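Local coordinates for protein acetone carboxylase alpha subunit (Xanthobacter autotrophicus Py2, PDB 5M45) that serves as the alpha subunit of acetone carboxylase, a member of the hydantoinase B/oxoprolinase family that holds a manganese ion in the model, at residues His175-Ala188 against Gln440-Asn454. Residues are numbered along the deposited sequence; the frame is centred on the assembly and turned at random.
Sequences HVIDTGAVGPGSMA and QGGGFNQYDEIHAVN. With MN (manganese (II) ion), chain M.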
loop_
_atom_site.group_PDB
_atom_site.type_symbol
_atom_site.label_atom_id
_atom_site.label_comp_id
_atom_site.label_asym_id
_atom_site.label_seq_id
_atom_site.Cartn_x
_atom_site.Cartn_y
_atom_site.Cartn_z
ATOM N N HIS A 175 -14.683 3.099 11.473
ATOM C CA HIS A 175 -14.540 1.925 10.599
ATOM C C HIS A 175 -14.930 2.307 9.165
ATOM O O HIS A 175 -16.088 2.647 8.934
ATOM C CB HIS A 175 -15.418 0.748 11.061
ATOM C CG HIS A 175 -15.350 -0.424 10.122
ATOM N ND1 HIS A 175 -14.590 -1.543 10.367
ATOM C CD2 HIS A 175 -15.862 -0.586 8.872
ATOM C CE1 HIS A 175 -14.656 -2.360 9.325
ATOM N NE2 HIS A 175 -15.427 -1.807 8.408
ATOM N N VAL A 176 -13.972 2.262 8.229
ATOM C CA VAL A 176 -14.243 2.585 6.787
ATOM C C VAL A 176 -14.553 1.310 5.994
ATOM O O VAL A 176 -14.171 0.188 6.407
ATOM C CB VAL A 176 -13.101 3.376 6.115
ATOM C CG1 VAL A 176 -12.778 4.632 6.932
ATOM C CG2 VAL A 176 -11.820 2.518 5.930
ATOM N N ILE A 177 -15.212 1.469 4.845
ATOM C CA ILE A 177 -15.698 0.322 4.079
ATOM C C ILE A 177 -14.538 -0.550 3.551
ATOM O O ILE A 177 -14.590 -1.790 3.662
ATOM C CB ILE A 177 -16.659 0.728 2.925
ATOM C CG1 ILE A 177 -17.881 1.458 3.488
ATOM C CG2 ILE A 177 -17.077 -0.523 2.095
ATOM C CD1 ILE A 177 -18.733 2.151 2.427
ATOM N N ASP A 178 -13.511 0.071 2.977
ATOM C CA ASP A 178 -12.352 -0.656 2.499
ATOM C C ASP A 178 -11.094 0.197 2.499
ATOM O O ASP A 178 -11.180 1.451 2.439
ATOM C CB ASP A 178 -12.572 -1.309 1.117
ATOM C CG ASP A 178 -12.263 -0.371 -0.072
ATOM O OD1 ASP A 178 -13.077 0.535 -0.381
ATOM O OD2 ASP A 178 -11.214 -0.548 -0.741
ATOM N N THR A 179 -9.932 -0.499 2.542
ATOM C CA THR A 179 -8.635 0.125 2.453
ATOM C C THR A 179 -7.793 -0.410 1.289
ATOM O O THR A 179 -6.575 -0.284 1.306
ATOM C CB THR A 179 -7.839 0.042 3.793
ATOM O OG1 THR A 179 -7.890 -1.273 4.339
ATOM C CG2 THR A 179 -8.441 1.004 4.813
ATOM N N GLY A 180 -8.423 -0.944 0.251
ATOM C CA GLY A 180 -7.669 -1.367 -0.923
ATOM C C GLY A 180 -6.784 -2.574 -0.646
ATOM O O GLY A 180 -5.607 -2.597 -1.055
ATOM N N ALA A 181 -7.345 -3.568 0.033
ATOM C CA ALA A 181 -6.713 -4.904 0.138
ATOM C C ALA A 181 -7.040 -5.703 -1.112
ATOM O O ALA A 181 -7.903 -5.310 -1.906
ATOM C CB ALA A 181 -7.196 -5.630 1.394
ATOM N N VAL A 182 -6.333 -6.819 -1.288
ATOM C CA VAL A 182 -6.563 -7.774 -2.398
ATOM C C VAL A 182 -8.067 -8.157 -2.497
ATOM O O VAL A 182 -8.659 -8.086 -3.586
ATOM C CB VAL A 182 -5.676 -9.028 -2.249
ATOM C CG1 VAL A 182 -6.075 -10.137 -3.236
ATOM C CG2 VAL A 182 -4.192 -8.636 -2.414
ATOM N N GLY A 183 -8.663 -8.518 -1.372
ATOM C CA GLY A 183 -10.107 -8.797 -1.315
ATOM C C GLY A 183 -10.954 -7.531 -1.119
ATOM O O GLY A 183 -10.580 -6.662 -0.330
ATOM N N PRO A 184 -12.107 -7.439 -1.811
ATOM C CA PRO A 184 -12.994 -6.283 -1.718
ATOM C C PRO A 184 -13.979 -6.345 -0.566
ATOM O O PRO A 184 -15.056 -6.925 -0.683
ATOM C CB PRO A 184 -13.749 -6.318 -3.049
ATOM C CG PRO A 184 -13.828 -7.775 -3.396
ATOM C CD PRO A 184 -12.530 -8.357 -2.889
ATOM N N GLY A 185 -13.610 -5.721 0.535
ATOM C CA GLY A 185 -14.396 -5.684 1.772
ATOM C C GLY A 185 -13.521 -5.171 2.912
ATOM O O GLY A 185 -12.318 -4.914 2.706
ATOM N N SER A 186 -14.098 -5.053 4.115
ATOM C CA SER A 186 -13.339 -4.644 5.312
ATOM C C SER A 186 -12.612 -5.820 5.959
ATOM O O SER A 186 -11.478 -5.666 6.421
ATOM C CB SER A 186 -14.242 -4.002 6.365
ATOM O OG SER A 186 -15.199 -3.077 5.859
ATOM N N MET A 187 -13.271 -6.985 5.990
ATOM C CA MET A 187 -12.788 -8.203 6.666
ATOM C C MET A 187 -12.246 -9.195 5.630
ATOM O O MET A 187 -12.677 -10.343 5.518
ATOM C CB MET A 187 -13.946 -8.848 7.442
ATOM C CG MET A 187 -14.800 -7.918 8.284
ATOM S SD MET A 187 -13.881 -6.796 9.387
ATOM C CE MET A 187 -15.271 -6.077 10.240
ATOM N N ALA A 188 -11.299 -8.693 4.837
ATOM C CA ALA A 188 -10.994 -9.255 3.536
ATOM C C ALA A 188 -10.145 -10.539 3.607
ATOM O O ALA A 188 -9.357 -10.732 4.548
ATOM C CB ALA A 188 -10.253 -8.210 2.729
ATOM N N GLN A 440 -19.528 -9.534 1.929
ATOM C CA GLN A 440 -18.506 -8.669 1.274
ATOM C C GLN A 440 -18.464 -8.907 -0.230
ATOM O O GLN A 440 -18.928 -9.934 -0.716
ATOM C CB GLN A 440 -17.130 -8.966 1.852
ATOM C CG GLN A 440 -16.997 -8.584 3.329
ATOM C CD GLN A 440 -15.687 -9.042 3.923
ATOM O OE1 GLN A 440 -14.664 -8.362 3.811
ATOM N NE2 GLN A 440 -15.695 -10.228 4.529
ATOM N N GLY A 441 -17.893 -7.958 -0.948
ATOM C CA GLY A 441 -17.767 -8.001 -2.397
ATOM C C GLY A 441 -17.458 -6.664 -3.028
ATOM O O GLY A 441 -17.423 -5.643 -2.352
ATOM N N GLY A 442 -17.244 -6.672 -4.342
ATOM C CA GLY A 442 -16.889 -5.461 -5.077
ATOM C C GLY A 442 -17.086 -5.538 -6.585
ATOM O O GLY A 442 -17.439 -6.584 -7.144
ATOM N N GLY A 443 -16.845 -4.396 -7.231
ATOM C CA GLY A 443 -17.063 -4.211 -8.676
ATOM C C GLY A 443 -17.784 -2.893 -8.920
ATOM O O GLY A 443 -17.543 -1.904 -8.188
ATOM N N PHE A 444 -18.655 -2.869 -9.930
ATOM C CA PHE A 444 -19.479 -1.663 -10.217
ATOM C C PHE A 444 -20.865 -1.724 -9.578
ATOM O O PHE A 444 -21.561 -2.744 -9.646
ATOM C CB PHE A 444 -19.612 -1.396 -11.726
ATOM C CG PHE A 444 -18.446 -0.614 -12.295
ATOM C CD1 PHE A 444 -17.248 -1.218 -12.481
ATOM C CD2 PHE A 444 -18.558 0.727 -12.606
ATOM C CE1 PHE A 444 -16.150 -0.494 -12.973
ATOM C CE2 PHE A 444 -17.491 1.450 -13.082
ATOM C CZ PHE A 444 -16.274 0.843 -13.267
ATOM N N ASN A 445 -21.266 -0.610 -8.950
ATOM C CA ASN A 445 -22.547 -0.548 -8.235
ATOM C C ASN A 445 -23.673 0.091 -9.097
ATOM O O ASN A 445 -23.537 0.306 -10.322
ATOM C CB ASN A 445 -22.343 0.139 -6.884
ATOM C CG ASN A 445 -22.038 1.627 -7.022
ATOM O OD1 ASN A 445 -22.118 2.223 -8.131
ATOM N ND2 ASN A 445 -21.631 2.246 -5.897
ATOM N N GLN A 446 -24.801 0.373 -8.462
ATOM C CA GLN A 446 -25.972 0.953 -9.148
ATOM C C GLN A 446 -25.755 2.390 -9.668
ATOM O O GLN A 446 -26.557 2.889 -10.455
ATOM C CB GLN A 446 -27.229 0.897 -8.258
ATOM C CG GLN A 446 -27.165 1.602 -6.914
ATOM C CD GLN A 446 -26.740 0.727 -5.746
ATOM O OE1 GLN A 446 -25.734 0.004 -5.826
ATOM N NE2 GLN A 446 -27.487 0.783 -4.653
ATOM N N TYR A 447 -24.730 3.069 -9.179
ATOM C CA TYR A 447 -24.371 4.420 -9.637
ATOM C C TYR A 447 -23.247 4.376 -10.680
ATOM O O TYR A 447 -22.679 5.418 -11.000
ATOM C CB TYR A 447 -23.949 5.296 -8.423
ATOM C CG TYR A 447 -24.888 5.180 -7.215
ATOM C CD1 TYR A 447 -26.201 5.644 -7.272
ATOM C CD2 TYR A 447 -24.459 4.559 -6.026
ATOM C CE1 TYR A 447 -27.058 5.531 -6.196
ATOM C CE2 TYR A 447 -25.331 4.422 -4.931
ATOM C CZ TYR A 447 -26.629 4.908 -5.015
ATOM O OH TYR A 447 -27.498 4.780 -3.937
ATOM N N ASP A 448 -22.904 3.185 -11.184
ATOM C CA ASP A 448 -21.817 3.008 -12.175
ATOM C C ASP A 448 -20.445 3.548 -11.711
ATOM O O ASP A 448 -19.719 4.170 -12.470
ATOM C CB ASP A 448 -22.231 3.595 -13.541
ATOM C CG ASP A 448 -23.485 2.915 -14.129
ATOM O OD1 ASP A 448 -23.765 1.720 -13.908
ATOM O OD2 ASP A 448 -24.228 3.605 -14.844
ATOM N N GLU A 449 -20.106 3.270 -10.464
ATOM C CA GLU A 449 -18.814 3.607 -9.857
ATOM C C GLU A 449 -18.167 2.355 -9.262
ATOM O O GLU A 449 -18.840 1.402 -8.895
ATOM C CB GLU A 449 -18.988 4.620 -8.728
ATOM C CG GLU A 449 -19.427 5.981 -9.248
ATOM C CD GLU A 449 -19.341 7.113 -8.206
ATOM O OE1 GLU A 449 -19.228 8.312 -8.674
ATOM O OE2 GLU A 449 -19.390 6.801 -6.984
ATOM N N ILE A 450 -16.852 2.392 -9.152
ATOM C CA ILE A 450 -16.088 1.391 -8.461
ATOM C C ILE A 450 -16.531 1.385 -6.999
ATOM O O ILE A 450 -16.689 2.460 -6.383
ATOM C CB ILE A 450 -14.567 1.653 -8.606
ATOM C CG1 ILE A 450 -14.136 1.432 -10.077
ATOM C CG2 ILE A 450 -13.756 0.793 -7.641
ATOM C CD1 ILE A 450 -12.710 1.842 -10.386
ATOM N N HIS A 451 -16.700 0.187 -6.444
ATOM C CA HIS A 451 -17.307 0.022 -5.117
ATOM C C HIS A 451 -16.910 -1.276 -4.405
ATOM O O HIS A 451 -16.413 -2.237 -5.032
ATOM C CB HIS A 451 -18.853 0.082 -5.304
ATOM C CG HIS A 451 -19.639 0.269 -4.044
ATOM N ND1 HIS A 451 -19.485 1.363 -3.210
ATOM C CD2 HIS A 451 -20.657 -0.449 -3.529
ATOM C CE1 HIS A 451 -20.361 1.293 -2.221
ATOM N NE2 HIS A 451 -21.079 0.193 -2.389
ATOM N N ALA A 452 -17.137 -1.278 -3.087
ATOM C CA ALA A 452 -17.077 -2.484 -2.269
ATOM C C ALA A 452 -18.181 -2.417 -1.211
ATOM O O ALA A 452 -18.672 -1.339 -0.883
ATOM C CB ALA A 452 -15.711 -2.627 -1.603
ATOM N N VAL A 453 -18.591 -3.582 -0.743
ATOM C CA VAL A 453 -19.597 -3.704 0.322
ATOM C C VAL A 453 -19.030 -4.484 1.533
ATOM O O VAL A 453 -18.083 -5.295 1.393
ATOM C CB VAL A 453 -20.921 -4.336 -0.165
ATOM C CG1 VAL A 453 -21.498 -3.518 -1.306
ATOM C CG2 VAL A 453 -20.773 -5.784 -0.642
ATOM N N ASN A 454 -19.605 -4.196 2.699
ATOM C CA ASN A 454 -19.245 -4.862 3.940
ATOM C C ASN A 454 -20.395 -4.672 4.931
ATOM O O ASN A 454 -20.428 -3.682 5.658
ATOM C CB ASN A 454 -17.936 -4.317 4.517
ATOM C CG ASN A 454 -17.395 -5.189 5.659
ATOM O OD1 ASN A 454 -16.510 -6.002 5.459
ATOM N ND2 ASN A 454 -17.932 -5.002 6.869
HETATM MN MN MN M . -13.220 -1.999 12.163
#
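Gln440 reaches from the first strand of a beta hairpin into the turning backbone of Ser186-Ala188, a worked example of side-chain amides holding a loop that has no regular structure of its own. Its CB lies 3.9 Å from Pro184 O, and CG, pointing anti to the carbonyl carbon (chi1 -66°), passes Gly185 CA at 4.2 Å. Beyond CG the chain runs extended, which carries the amide up to Met187. There the amide meets the Met187 backbone at its N and O: OE1 accepts a weak hydrogen bond from Met187 N, and NE2 donates to Met187 O at 3.2 Å. That oxygen lies in the Gln440 amide plane, whereas the donor stands well above the plane of the Met187 carbonyl. Gly185 lies close against this side chain, its CA 3.4 Å from Gln440 OE1.

Strands 440-442 and 450-454 are antiparallel neighbours at the margin of a four-stranded sheet, and the 175-188 loop, which leaves strand 165-175 of a separate antiparallel sheet, packs against both. From the second strand, Asn454 OD1 accepts from Ser186 N at 2.9 Å, the donor lying above the amide plane, and takes a longer, weak bond from Met187 N.

Ser186 links this grip to the metal. Its OG donates to Ile177 O at 2.6 Å and accepts from His175 NE2, the hydroxyl sitting at the imidazole edge in the ring plane. Both ring nitrogens are thus engaged, which fixes the rotation of the imidazole, since ND1 binds the manganese ion at 2.3 Å; His150 and Asp153 bind the same metal. From the loop, Pro184 lays CB and CG against the Gly441-Gly442 peptide of the hairpin, while Ile177 CG2 touches Ala452 O at 3.5 Å.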